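Local coordinates for protein putative NAD dependent dehydrogenase (Micromonospora echinospora, PDB 6NOR) that binds NAD and probably acts as an oxidoreductase in the biosynthesis of the aminoglycoside antibiotic gentamicin, at residues Asp50-Val55 against Leu81-Val86; Gln104-Gly109 against Arg135-Ala140; Val172-Ser177 against Gly257-Thr262; Thr196-His201 against Val251-Pro256. One frame throughout, in Å; residues are numbered along the deposited sequence.

Contact 1 of 4, residues Asp50-Val55 against Leu81-Val86; sequences DLRWVV and LADDTV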
loop_
_atom_site.group_PDB
_atom_site.type_symbol
_atom_site.label_atom_id
_atom_site.label_comp_id
_atom_site.label_asym_id
_atom_site.label_seq_id
_atom_site.Cartn_x
_atom_site.Cartn_y
_atom_site.Cartn_z
ATOM N N ASP A 50 8.207 -36.648 -20.226
ATOM C CA ASP A 50 9.018 -37.704 -19.648
ATOM C C ASP A 50 10.451 -37.209 -19.425
ATOM O O ASP A 50 11.216 -37.086 -20.371
ATOM C CB ASP A 50 8.998 -38.930 -20.565
ATOM C CG ASP A 50 9.787 -40.094 -20.009
ATOM O OD1 ASP A 50 10.029 -40.119 -18.783
ATOM O OD2 ASP A 50 10.168 -40.984 -20.801
ATOM N N LEU A 51 10.796 -36.896 -18.177
ATOM C CA LEU A 51 12.154 -36.461 -17.828
ATOM C C LEU A 51 13.075 -37.655 -17.801
ATOM O O LEU A 51 13.056 -38.441 -16.866
ATOM C CB LEU A 51 12.195 -35.738 -16.471
ATOM C CG LEU A 51 13.612 -35.308 -16.044
ATOM C CD1 LEU A 51 14.243 -34.352 -17.043
ATOM C CD2 LEU A 51 13.664 -34.715 -14.649
ATOM N N ARG A 52 13.895 -37.787 -18.831
ATOM C CA ARG A 52 14.741 -38.969 -18.973
ATOM C C ARG A 52 16.149 -38.776 -18.422
ATOM O O ARG A 52 16.716 -39.685 -17.813
ATOM C CB ARG A 52 14.796 -39.375 -20.437
ATOM C CG ARG A 52 13.415 -39.644 -20.989
ATOM C CD ARG A 52 13.475 -40.184 -22.402
ATOM N NE ARG A 52 14.268 -41.405 -22.508
ATOM C CZ ARG A 52 13.787 -42.629 -22.316
ATOM N NH1 ARG A 52 12.510 -42.795 -22.003
ATOM N NH2 ARG A 52 14.586 -43.686 -22.430
ATOM N N TRP A 53 16.701 -37.582 -18.606
ATOM C CA TRP A 53 18.082 -37.335 -18.220
ATOM C C TRP A 53 18.261 -36.009 -17.496
ATOM O O TRP A 53 17.640 -35.015 -17.851
ATOM C CB TRP A 53 18.985 -37.355 -19.453
ATOM C CG TRP A 53 19.110 -38.676 -20.150
ATOM C CD1 TRP A 53 18.336 -39.131 -21.162
ATOM C CD2 TRP A 53 20.086 -39.697 -19.899
ATOM N NE1 TRP A 53 18.757 -40.374 -21.560
ATOM C CE2 TRP A 53 19.829 -40.747 -20.794
ATOM C CE3 TRP A 53 21.144 -39.829 -18.992
ATOM C CZ2 TRP A 53 20.598 -41.916 -20.829
ATOM C CZ3 TRP A 53 21.917 -40.990 -19.028
ATOM C CH2 TRP A 53 21.637 -42.015 -19.942
ATOM N N VAL A 54 19.101 -36.039 -16.469
ATOM C CA VAL A 54 19.756 -34.881 -15.909
ATOM C C VAL A 54 21.229 -34.969 -16.300
ATOM O O VAL A 54 21.885 -35.970 -16.023
ATOM C CB VAL A 54 19.621 -34.822 -14.376
ATOM C CG1 VAL A 54 20.361 -33.631 -13.822
ATOM C CG2 VAL A 54 18.180 -34.735 -13.979
ATOM N N VAL A 55 21.726 -33.948 -16.993
ATOM C CA VAL A 55 23.140 -33.836 -17.343
ATOM C C VAL A 55 23.771 -32.771 -16.474
ATOM O O VAL A 55 23.243 -31.664 -16.391
ATOM C CB VAL A 55 23.344 -33.462 -18.823
ATOM C CG1 VAL A 55 24.853 -33.451 -19.179
ATOM C CG2 VAL A 55 22.590 -34.424 -19.736
ATOM N N LEU A 81 22.066 -37.490 -25.540
ATOM C CA LEU A 81 21.723 -37.248 -26.930
ATOM C C LEU A 81 21.758 -38.559 -27.730
ATOM O O LEU A 81 21.309 -38.609 -28.870
ATOM C CB LEU A 81 22.675 -36.233 -27.551
ATOM C CG LEU A 81 22.530 -34.785 -27.060
ATOM C CD1 LEU A 81 23.670 -33.907 -27.580
ATOM C CD2 LEU A 81 21.182 -34.196 -27.460
ATOM N N ALA A 82 22.300 -39.611 -27.130
ATOM C CA ALA A 82 22.320 -40.916 -27.779
ATOM C C ALA A 82 20.997 -41.624 -27.527
ATOM O O ALA A 82 20.703 -42.654 -28.121
ATOM C CB ALA A 82 23.472 -41.746 -27.280
ATOM N N ASP A 83 20.207 -41.049 -26.632
ATOM C CA ASP A 83 18.879 -41.544 -26.326
ATOM C C ASP A 83 17.903 -40.963 -27.330
ATOM O O ASP A 83 17.587 -39.785 -27.279
ATOM C CB ASP A 83 18.500 -41.160 -24.899
ATOM C CG ASP A 83 17.149 -41.709 -24.462
ATOM O OD1 ASP A 83 16.305 -42.036 -25.320
ATOM O OD2 ASP A 83 16.919 -41.768 -23.234
ATOM N N ASP A 84 17.403 -41.800 -28.223
ATOM C CA ASP A 84 16.482 -41.354 -29.259
ATOM C C ASP A 84 15.141 -40.811 -28.745
ATOM O O ASP A 84 14.434 -40.132 -29.481
ATOM C CB ASP A 84 16.214 -42.502 -30.236
ATOM C CG ASP A 84 17.406 -42.794 -31.133
ATOM O OD1 ASP A 84 18.337 -41.964 -31.158
ATOM O OD2 ASP A 84 17.414 -43.845 -31.816
ATOM N N THR A 85 14.777 -41.124 -27.507
ATOM C CA THR A 85 13.490 -40.684 -26.984
ATOM C C THR A 85 13.539 -39.210 -26.558
ATOM O O THR A 85 12.518 -38.534 -26.491
ATOM C CB THR A 85 13.044 -41.545 -25.802
ATOM O OG1 THR A 85 13.333 -42.917 -26.081
ATOM C CG2 THR A 85 11.551 -41.392 -25.563
ATOM N N VAL A 86 14.737 -38.717 -26.295
ATOM C CA VAL A 86 14.932 -37.309 -26.012
ATOM C C VAL A 86 14.689 -36.446 -27.255
ATOM O O VAL A 86 15.335 -36.616 -28.281
ATOM C CB VAL A 86 16.329 -37.052 -25.479
ATOM C CG1 VAL A 86 16.513 -35.574 -25.217
ATOM C CG2 VAL A 86 16.546 -37.840 -24.206
#
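In the NAD-binding Rossmann fold, R52 and W53 of strand 49-55 meet D83, T85 and V86 in the turn that connects helix 77-81 with the parallel strand 86-91. One carboxylate oxygen, D83 OD2, carries most of the contact. R52 grips it side-on with two nitrogens, NE at 2.8 Å and NH2 at 3.1 Å from D83 OD2, which lies in the guanidinium plane and is met on its syn side; the carboxylate stands almost perpendicular to that plane (88°). The indole of W53 approaches from the other direction, W53 NE1 donating to the anti lone pair of D83 OD2 at 2.9 Å. Three N-H groups thus converge on one atom, which should fix the rotation of the carboxylate. R52 NH1 continues the salt-bridge network to D50 OD2 on its own strand, while T85 CB lies over one face of the guanidinium, 3.5 Å from R52 NE. V86 adds an apolar touch, CG2 to W53 CD1. The other oxygen of D83 serves its own turn: D83 OD1 accepts from the backbone N of T85 at 2.8 Å, closing an Asx turn.

Contact 2 of 4, residues Gln104-Gly109 against Arg135-Ala140; sequences QVIAAG and RGVVLA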
loop_
_atom_site.group_PDB
_atom_site.type_symbol
_atom_site.label_atom_id
_atom_site.label_comp_id
_atom_site.label_asym_id
_atom_site.label_seq_id
_atom_site.Cartn_x
_atom_site.Cartn_y
_atom_site.Cartn_z
ATOM N N GLN A 104 25.255 -27.862 -30.010
ATOM C CA GLN A 104 25.367 -29.313 -30.115
ATOM C C GLN A 104 23.988 -30.001 -30.040
ATOM O O GLN A 104 23.735 -30.974 -30.737
ATOM C CB GLN A 104 26.282 -29.837 -29.022
ATOM C CG GLN A 104 26.530 -31.320 -29.071
ATOM C CD GLN A 104 27.371 -31.798 -27.906
ATOM O OE1 GLN A 104 28.011 -30.997 -27.210
ATOM N NE2 GLN A 104 27.372 -33.110 -27.682
ATOM N N VAL A 105 23.101 -29.484 -29.200
ATOM C CA VAL A 105 21.749 -30.018 -29.094
ATOM C C VAL A 105 20.989 -29.821 -30.395
ATOM O O VAL A 105 20.284 -30.700 -30.856
ATOM C CB VAL A 105 20.967 -29.341 -27.943
ATOM C CG1 VAL A 105 19.495 -29.694 -28.009
ATOM C CG2 VAL A 105 21.553 -29.749 -26.602
ATOM N N ILE A 106 21.146 -28.647 -30.982
ATOM C CA ILE A 106 20.516 -28.324 -32.237
ATOM C C ILE A 106 21.079 -29.171 -33.373
ATOM O O ILE A 106 20.347 -29.641 -34.220
ATOM C CB ILE A 106 20.683 -26.834 -32.544
ATOM C CG1 ILE A 106 19.746 -26.026 -31.637
ATOM C CG2 ILE A 106 20.402 -26.538 -34.005
ATOM C CD1 ILE A 106 20.000 -24.543 -31.665
ATOM N N ALA A 107 22.386 -29.376 -33.376
ATOM C CA ALA A 107 23.019 -30.138 -34.444
ATOM C C ALA A 107 22.576 -31.606 -34.398
ATOM O O ALA A 107 22.511 -32.278 -35.424
ATOM C CB ALA A 107 24.526 -30.024 -34.352
ATOM N N ALA A 108 22.234 -32.079 -33.203
ATOM C CA ALA A 108 21.763 -33.448 -33.007
ATOM C C ALA A 108 20.274 -33.548 -33.284
ATOM O O ALA A 108 19.662 -34.589 -33.064
ATOM C CB ALA A 108 22.068 -33.922 -31.589
ATOM N N GLY A 109 19.692 -32.448 -33.742
ATOM C CA GLY A 109 18.306 -32.421 -34.168
ATOM C C GLY A 109 17.283 -32.371 -33.056
ATOM O O GLY A 109 16.167 -32.837 -33.216
ATOM N N ARG A 135 17.424 -26.617 -38.999
ATOM C CA ARG A 135 17.313 -27.976 -38.500
ATOM C C ARG A 135 15.846 -28.310 -38.267
ATOM O O ARG A 135 15.494 -29.409 -37.887
ATOM C CB ARG A 135 18.132 -28.110 -37.208
ATOM C CG ARG A 135 18.702 -29.468 -36.934
ATOM C CD ARG A 135 19.718 -29.906 -37.971
ATOM N NE ARG A 135 20.357 -31.147 -37.544
ATOM C CZ ARG A 135 19.784 -32.350 -37.574
ATOM N NH1 ARG A 135 20.457 -33.412 -37.142
ATOM N NH2 ARG A 135 18.545 -32.498 -38.034
ATOM N N GLY A 136 14.981 -27.337 -38.506
ATOM C CA GLY A 136 13.554 -27.483 -38.251
ATOM C C GLY A 136 13.166 -27.771 -36.803
ATOM O O GLY A 136 12.203 -28.497 -36.577
ATOM N N VAL A 137 13.897 -27.206 -35.832
ATOM C CA VAL A 137 13.572 -27.399 -34.411
ATOM C C VAL A 137 13.223 -26.094 -33.719
ATOM O O VAL A 137 13.490 -25.011 -34.226
ATOM C CB VAL A 137 14.727 -28.055 -33.626
ATOM C CG1 VAL A 137 14.989 -29.461 -34.136
ATOM C CG2 VAL A 137 15.977 -27.204 -33.706
ATOM N N VAL A 138 12.607 -26.207 -32.553
ATOM C CA VAL A 138 12.283 -25.035 -31.764
ATOM C C VAL A 138 13.498 -24.615 -30.954
ATOM O O VAL A 138 14.142 -25.444 -30.294
ATOM C CB VAL A 138 11.094 -25.285 -30.811
ATOM C CG1 VAL A 138 10.870 -24.066 -29.893
ATOM C CG2 VAL A 138 9.835 -25.624 -31.603
ATOM N N LEU A 139 13.819 -23.329 -31.060
ATOM C CA LEU A 139 14.732 -22.646 -30.156
ATOM C C LEU A 139 13.907 -21.675 -29.309
ATOM O O LEU A 139 13.219 -20.811 -29.828
ATOM C CB LEU A 139 15.818 -21.888 -30.920
ATOM C CG LEU A 139 16.719 -20.922 -30.123
ATOM C CD1 LEU A 139 17.490 -21.629 -29.040
ATOM C CD2 LEU A 139 17.685 -20.178 -31.042
ATOM N N ALA A 140 13.975 -21.830 -27.999
ATOM C CA ALA A 140 13.179 -21.014 -27.116
ATOM C C ALA A 140 14.095 -20.496 -26.050
ATOM O O ALA A 140 15.101 -21.129 -25.761
ATOM C CB ALA A 140 12.031 -21.828 -26.518
HETATM O O HOH W 1 22.974 -30.783 -38.133
#
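The two segments come closest at G109 and R135, their CA atoms 6.3 Å apart, where helix 98-107 and helix 122-134 of the Rossmann domain both run out. Each helix finishes in a Schellman motif whose glycine, G109 or G136, takes positive phi; in the first of these, G109 N bonds back to I106 O at 2.9 Å. Beyond the second, the chain turns into strand 139-141, one of the two outermost strands of the parallel sheet within this chain.

R135 does most of the bridging. Its chain leaves the backbone with CG anti to N (chi1 -150°) and then bends at chi2 (64°), which folds the guanidinium back over the other helix end. There R135 NH1 donates to A107 O at 2.9 Å, from well out of the plane of that carbonyl. The one N-H of R135 NE is shared between a water, at 2.7 Å from NE, and, weakly, A107 O; the water in turn donates to A107 O. The carbonyl at the end of the helix is thus gripped by the arginine both directly and through solvent. One face of the guanidinium lies on the glycine, with G109 CA 3.7 Å above its centre, and the absence of a side chain at G109 lets the guanidinium lie this close.

The rest is largely apolar: I106 CG1 loosely approaches V137 CG2, and A132 of helix 122-134 touches both side chains. V137 also leans on the end of the first segment, its CG1 3.7 Å from G109 O.

Contact 3 of 4, residues Val172-Ser177 against Gly257-Thr262; sequences VAFRTS and GGEQLT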
loop_
_atom_site.group_PDB
_atom_site.type_symbol
_atom_site.label_atom_id
_atom_site.label_comp_id
_atom_site.label_asym_id
_atom_site.label_seq_id
_atom_site.Cartn_x
_atom_site.Cartn_y
_atom_site.Cartn_z
ATOM N N VAL A 172 11.186 -0.373 -15.767
ATOM C CA VAL A 172 11.277 -1.644 -15.093
ATOM C C VAL A 172 12.407 -1.609 -14.088
ATOM O O VAL A 172 13.533 -1.316 -14.435
ATOM C CB VAL A 172 11.531 -2.807 -16.052
ATOM C CG1 VAL A 172 11.531 -4.086 -15.273
ATOM C CG2 VAL A 172 10.479 -2.847 -17.139
ATOM N N ALA A 173 12.086 -1.901 -12.837
ATOM C CA ALA A 173 13.073 -1.964 -11.787
ATOM C C ALA A 173 13.217 -3.385 -11.298
ATOM O O ALA A 173 12.230 -4.059 -11.030
ATOM C CB ALA A 173 12.690 -1.027 -10.635
ATOM N N PHE A 174 14.443 -3.863 -11.205
ATOM C CA PHE A 174 14.628 -5.248 -10.794
ATOM C C PHE A 174 15.818 -5.340 -9.842
ATOM O O PHE A 174 16.956 -5.083 -10.205
ATOM C CB PHE A 174 14.747 -6.157 -12.034
ATOM C CG PHE A 174 14.645 -7.644 -11.741
ATOM C CD1 PHE A 174 14.496 -8.116 -10.457
ATOM C CD2 PHE A 174 14.512 -8.541 -12.768
ATOM C CE1 PHE A 174 14.368 -9.452 -10.197
ATOM C CE2 PHE A 174 14.362 -9.897 -12.520
ATOM C CZ PHE A 174 14.293 -10.353 -11.225
ATOM N N ARG A 175 15.517 -5.676 -8.595
ATOM C CA ARG A 175 16.501 -5.620 -7.530
ATOM C C ARG A 175 16.528 -6.852 -6.658
ATOM O O ARG A 175 15.496 -7.364 -6.247
ATOM C CB ARG A 175 16.262 -4.404 -6.660
ATOM C CG ARG A 175 16.547 -3.111 -7.393
ATOM C CD ARG A 175 15.878 -1.976 -6.705
ATOM N NE ARG A 175 16.062 -0.722 -7.413
ATOM C CZ ARG A 175 15.225 0.294 -7.292
ATOM N NH1 ARG A 175 14.167 0.167 -6.510
ATOM N NH2 ARG A 175 15.442 1.420 -7.947
ATOM N N THR A 176 17.745 -7.314 -6.400
ATOM C CA THR A 176 18.008 -8.462 -5.568
ATOM C C THR A 176 19.200 -8.175 -4.682
ATOM O O THR A 176 19.864 -7.168 -4.831
ATOM C CB THR A 176 18.331 -9.725 -6.394
ATOM O OG1 THR A 176 19.707 -9.671 -6.800
ATOM C CG2 THR A 176 17.453 -9.845 -7.609
ATOM N N SER A 177 19.481 -9.085 -3.770
ATOM C CA SER A 177 20.714 -9.048 -2.995
ATOM C C SER A 177 21.827 -9.840 -3.696
ATOM O O SER A 177 22.815 -10.180 -3.088
ATOM C CB SER A 177 20.482 -9.628 -1.612
ATOM O OG SER A 177 19.974 -10.947 -1.739
ATOM N N GLY A 257 16.621 -6.687 1.692
ATOM C CA GLY A 257 15.229 -6.680 2.111
ATOM C C GLY A 257 14.275 -7.545 1.320
ATOM O O GLY A 257 13.098 -7.662 1.674
ATOM N N GLY A 258 14.776 -8.161 0.256
ATOM C CA GLY A 258 13.955 -8.994 -0.608
ATOM C C GLY A 258 13.901 -8.500 -2.043
ATOM O O GLY A 258 13.965 -7.308 -2.316
ATOM N N GLU A 259 13.812 -9.451 -2.958
ATOM C CA GLU A 259 13.592 -9.217 -4.374
ATOM C C GLU A 259 12.503 -8.180 -4.685
ATOM O O GLU A 259 11.433 -8.198 -4.088
ATOM C CB GLU A 259 13.227 -10.547 -5.026
ATOM C CG GLU A 259 13.863 -10.803 -6.366
ATOM C CD GLU A 259 13.609 -12.217 -6.839
ATOM O OE1 GLU A 259 14.041 -12.556 -7.961
ATOM O OE2 GLU A 259 12.972 -12.990 -6.086
ATOM N N GLN A 260 12.793 -7.275 -5.616
ATOM C CA GLN A 260 11.794 -6.319 -6.097
ATOM C C GLN A 260 11.696 -6.409 -7.615
ATOM O O GLN A 260 12.707 -6.380 -8.309
ATOM C CB GLN A 260 12.138 -4.862 -5.720
ATOM C CG GLN A 260 12.406 -4.536 -4.275
ATOM C CD GLN A 260 12.795 -3.061 -4.096
ATOM O OE1 GLN A 260 12.671 -2.269 -5.018
ATOM N NE2 GLN A 260 13.273 -2.703 -2.916
ATOM N N LEU A 261 10.485 -6.480 -8.143
ATOM C CA LEU A 261 10.319 -6.402 -9.587
ATOM C C LEU A 261 9.048 -5.639 -9.928
ATOM O O LEU A 261 7.948 -6.085 -9.639
ATOM C CB LEU A 261 10.323 -7.816 -10.224
ATOM C CG LEU A 261 10.137 -7.903 -11.748
ATOM C CD1 LEU A 261 11.029 -6.923 -12.510
ATOM C CD2 LEU A 261 10.302 -9.343 -12.304
ATOM N N THR A 262 9.210 -4.485 -10.558
ATOM C CA THR A 262 8.073 -3.646 -10.925
ATOM C C THR A 262 8.124 -3.134 -12.378
ATOM O O THR A 262 9.184 -2.939 -12.974
ATOM C CB THR A 262 7.949 -2.413 -10.000
ATOM O OG1 THR A 262 9.074 -1.561 -10.205
ATOM C CG2 THR A 262 7.880 -2.802 -8.500
#
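F174 and L261 both hold CG anti to the backbone N (chi1 -168° and 179°), and this sets the leucine methyls against the phenyl ring on one face of the sheet in the C-terminal domain. L261 CD1 sits over the ring face as a CH-pi contact, 4.1 Å from the F174 centroid, while E259 OE1 lies at the ring edge, 3.8 Å from F174 CE1. Replacing F174 by alanine is likely to leave L261 CD1 without the ring face it packs on and to open a gap beside E259.

Beneath these side chains, strands 167-175 and 260-267 run antiparallel. A173 with T262 and R175 with Q260 are hydrogen-bonded pairs, the shortest link being Q260 N to R175 O at 2.8 Å; F174 with L261 is the non-hydrogen-bonded pair between them. On the reverse face, the extended chain of R175 crosses Q260, and R175 NH1 donates to Q260 OE1 at 3.2 Å, with the guanidinium and amide planes 80° apart. The same arginine forms salt bridges through NH2 to D250 and through NH1 to E264 of the second subunit. The two faces therefore differ in chemistry: the F174 side is largely apolar and turned toward the NAD site, whereas the R175 side carries a buried guanidinium to the subunit interface, its charge probably balanced by D250 of its own chain and E264 of the neighbouring subunit.

Contact 4 of 4, residues Thr196-His201 against Val251-Pro256; sequences TDLGWH and VSWACP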
loop_
_atom_site.group_PDB
_atom_site.type_symbol
_atom_site.label_atom_id
_atom_site.label_comp_id
_atom_site.label_asym_id
_atom_site.label_seq_id
_atom_site.Cartn_x
_atom_site.Cartn_y
_atom_site.Cartn_z
ATOM N N THR A 196 23.453 -8.031 -17.194
ATOM C CA THR A 196 23.175 -9.218 -17.973
ATOM C C THR A 196 22.152 -10.097 -17.272
ATOM O O THR A 196 21.240 -10.622 -17.884
ATOM C CB THR A 196 24.461 -10.033 -18.211
ATOM O OG1 THR A 196 25.408 -9.204 -18.870
ATOM C CG2 THR A 196 24.183 -11.280 -19.061
ATOM N N ASP A 197 22.340 -10.275 -15.976
ATOM C CA ASP A 197 21.564 -11.231 -15.191
ATOM C C ASP A 197 20.123 -10.738 -15.006
ATOM O O ASP A 197 19.190 -11.483 -15.207
ATOM C CB ASP A 197 22.256 -11.451 -13.846
ATOM C CG ASP A 197 21.524 -12.426 -12.945
ATOM O OD1 ASP A 197 21.005 -13.442 -13.442
ATOM O OD2 ASP A 197 21.464 -12.173 -11.723
ATOM N N LEU A 198 19.965 -9.471 -14.625
ATOM C CA LEU A 198 18.656 -8.890 -14.342
ATOM C C LEU A 198 18.208 -8.015 -15.498
ATOM O O LEU A 198 17.024 -7.915 -15.799
ATOM C CB LEU A 198 18.683 -8.061 -13.052
ATOM C CG LEU A 198 19.189 -8.787 -11.808
ATOM C CD1 LEU A 198 19.210 -7.856 -10.627
ATOM C CD2 LEU A 198 18.354 -10.003 -11.485
ATOM N N GLY A 199 19.177 -7.390 -16.148
ATOM C CA GLY A 199 18.895 -6.473 -17.223
ATOM C C GLY A 199 18.289 -7.198 -18.393
ATOM O O GLY A 199 17.544 -6.605 -19.146
ATOM N N TRP A 200 18.611 -8.476 -18.556
ATOM C CA TRP A 200 17.937 -9.271 -19.563
ATOM C C TRP A 200 16.421 -9.150 -19.423
ATOM O O TRP A 200 15.724 -8.841 -20.382
ATOM C CB TRP A 200 18.325 -10.754 -19.487
ATOM C CG TRP A 200 17.605 -11.532 -20.543
ATOM C CD1 TRP A 200 16.311 -11.981 -20.504
ATOM C CD2 TRP A 200 18.111 -11.903 -21.817
ATOM N NE1 TRP A 200 15.994 -12.610 -21.667
ATOM C CE2 TRP A 200 17.088 -12.584 -22.491
ATOM C CE3 TRP A 200 19.344 -11.743 -22.450
ATOM C CZ2 TRP A 200 17.249 -13.091 -23.762
ATOM C CZ3 TRP A 200 19.505 -12.249 -23.704
ATOM C CH2 TRP A 200 18.466 -12.920 -24.353
ATOM N N HIS A 201 15.920 -9.412 -18.222
ATOM C CA HIS A 201 14.491 -9.348 -17.970
ATOM C C HIS A 201 13.925 -7.971 -18.085
ATOM O O HIS A 201 12.838 -7.779 -18.613
ATOM C CB HIS A 201 14.183 -9.857 -16.587
ATOM C CG HIS A 201 14.455 -11.304 -16.415
ATOM N ND1 HIS A 201 13.803 -12.264 -17.150
ATOM C CD2 HIS A 201 15.293 -11.965 -15.587
ATOM C CE1 HIS A 201 14.219 -13.456 -16.777
ATOM N NE2 HIS A 201 15.126 -13.300 -15.832
ATOM N N VAL A 251 18.548 -1.910 -12.478
ATOM C CA VAL A 251 18.827 -3.223 -11.909
ATOM C C VAL A 251 19.948 -3.168 -10.887
ATOM O O VAL A 251 20.832 -2.343 -10.966
ATOM C CB VAL A 251 19.186 -4.254 -12.996
ATOM C CG1 VAL A 251 18.042 -4.382 -14.025
ATOM C CG2 VAL A 251 20.525 -3.916 -13.660
ATOM N N SER A 252 19.902 -4.056 -9.910
ATOM C CA SER A 252 20.871 -4.028 -8.838
ATOM C C SER A 252 20.982 -5.371 -8.162
ATOM O O SER A 252 19.982 -6.048 -7.964
ATOM C CB SER A 252 20.495 -2.970 -7.800
ATOM O OG SER A 252 21.400 -2.994 -6.719
ATOM N N TRP A 253 22.214 -5.727 -7.809
ATOM C CA TRP A 253 22.538 -6.893 -6.999
ATOM C C TRP A 253 22.810 -6.516 -5.550
ATOM O O TRP A 253 23.118 -7.365 -4.740
ATOM C CB TRP A 253 23.773 -7.596 -7.534
ATOM C CG TRP A 253 23.584 -8.541 -8.675
ATOM C CD1 TRP A 253 22.409 -8.999 -9.211
ATOM C CD2 TRP A 253 24.625 -9.140 -9.425
ATOM N NE1 TRP A 253 22.664 -9.862 -10.239
ATOM C CE2 TRP A 253 24.021 -9.965 -10.396
ATOM C CE3 TRP A 253 26.019 -9.078 -9.361
ATOM C CZ2 TRP A 253 24.769 -10.720 -11.297
ATOM C CZ3 TRP A 253 26.758 -9.821 -10.266
ATOM C CH2 TRP A 253 26.133 -10.632 -11.214
ATOM N N ALA A 254 22.721 -5.235 -5.221
ATOM C CA ALA A 254 23.151 -4.808 -3.898
ATOM C C ALA A 254 21.994 -4.257 -3.091
ATOM O O ALA A 254 22.189 -3.435 -2.194
ATOM C CB ALA A 254 24.254 -3.781 -4.013
ATOM N N CYS A 255 20.790 -4.722 -3.403
ATOM C CA CYS A 255 19.599 -4.248 -2.717
ATOM C C CYS A 255 19.097 -5.238 -1.655
ATOM O O CYS A 255 18.746 -6.370 -1.965
ATOM C CB CYS A 255 18.504 -3.979 -3.742
ATOM S SG CYS A 255 17.013 -3.217 -3.062
ATOM N N PRO A 256 19.038 -4.803 -0.393
ATOM C CA PRO A 256 18.617 -5.658 0.729
ATOM C C PRO A 256 17.090 -5.754 0.878
ATOM O O PRO A 256 16.350 -4.996 0.255
ATOM C CB PRO A 256 19.227 -4.939 1.941
ATOM C CG PRO A 256 19.139 -3.502 1.565
ATOM C CD PRO A 256 19.254 -3.413 0.041
#
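L198, at the break between helix 194-197 and helix 199-209 of the C-terminal domain, packs on the end of strand 246-252. Its CB rests 3.8 Å from V251 CB. CG, turned to the N side by chi1 (-55°), lies 4.0 Å from W253 NE1. At the tip, CD1 reaches the backbone, 3.3 Å from S252 O, and also touches the indole at W253 CD1, 3.7 Å away. The leucine thus fills the angle between the strand and the tryptophan that follows it, and F174 of strand 167-175 touches it too.

D197, the last residue of helix 194-197, comes just before it. W253 NE1 donates to D197 OD2 at 3.0 Å (145° at the hydrogen), through the anti lone pair of the oxygen, which lies slightly off the indole plane, with the carboxylate turned 61° against the ring. D197 CB supports the benzo side of the ring at W253 CZ2. A leucine in place of W253 would probably leave D197 OD2 without this donor and its carboxylate freer to turn. This may bear on the pocket: D197 and H201 fit the Asp-X-Gly-X-His pattern of the family, H201 touches NAD, and K116 makes a long, weak ion pair with D197 and a weak hydrogen bond with H201. After the strand, an ST turn starts the chain on its new course, with A254 N bonding to S252 OG at 3.0 Å.

The four contacts fall into two pairs, one in each domain. Contacts 1 and 2 belong to the Rossmann sheet, with centres 14 Å apart, and touch where L81 CD1 meets Q104 NE2 at 3.8 Å. Contacts 3 and 4 share the C-terminal sheet, their centres only 7 Å apart; T176 N and O lie 3.0 Å from S252 O and C255 N respectively, probable hydrogen bonds, and contact 4 is nested within the loop that contact 3 closes. NAD binds between the domains: contact 4 holds H201, which touches it, F174 of contact 3 lies about 7 Å from it, and W53 of contact 1 about 11 Å, measured from the side chains. Contact 2 lies away from the cofactor site, at the surface of the Rossmann domain.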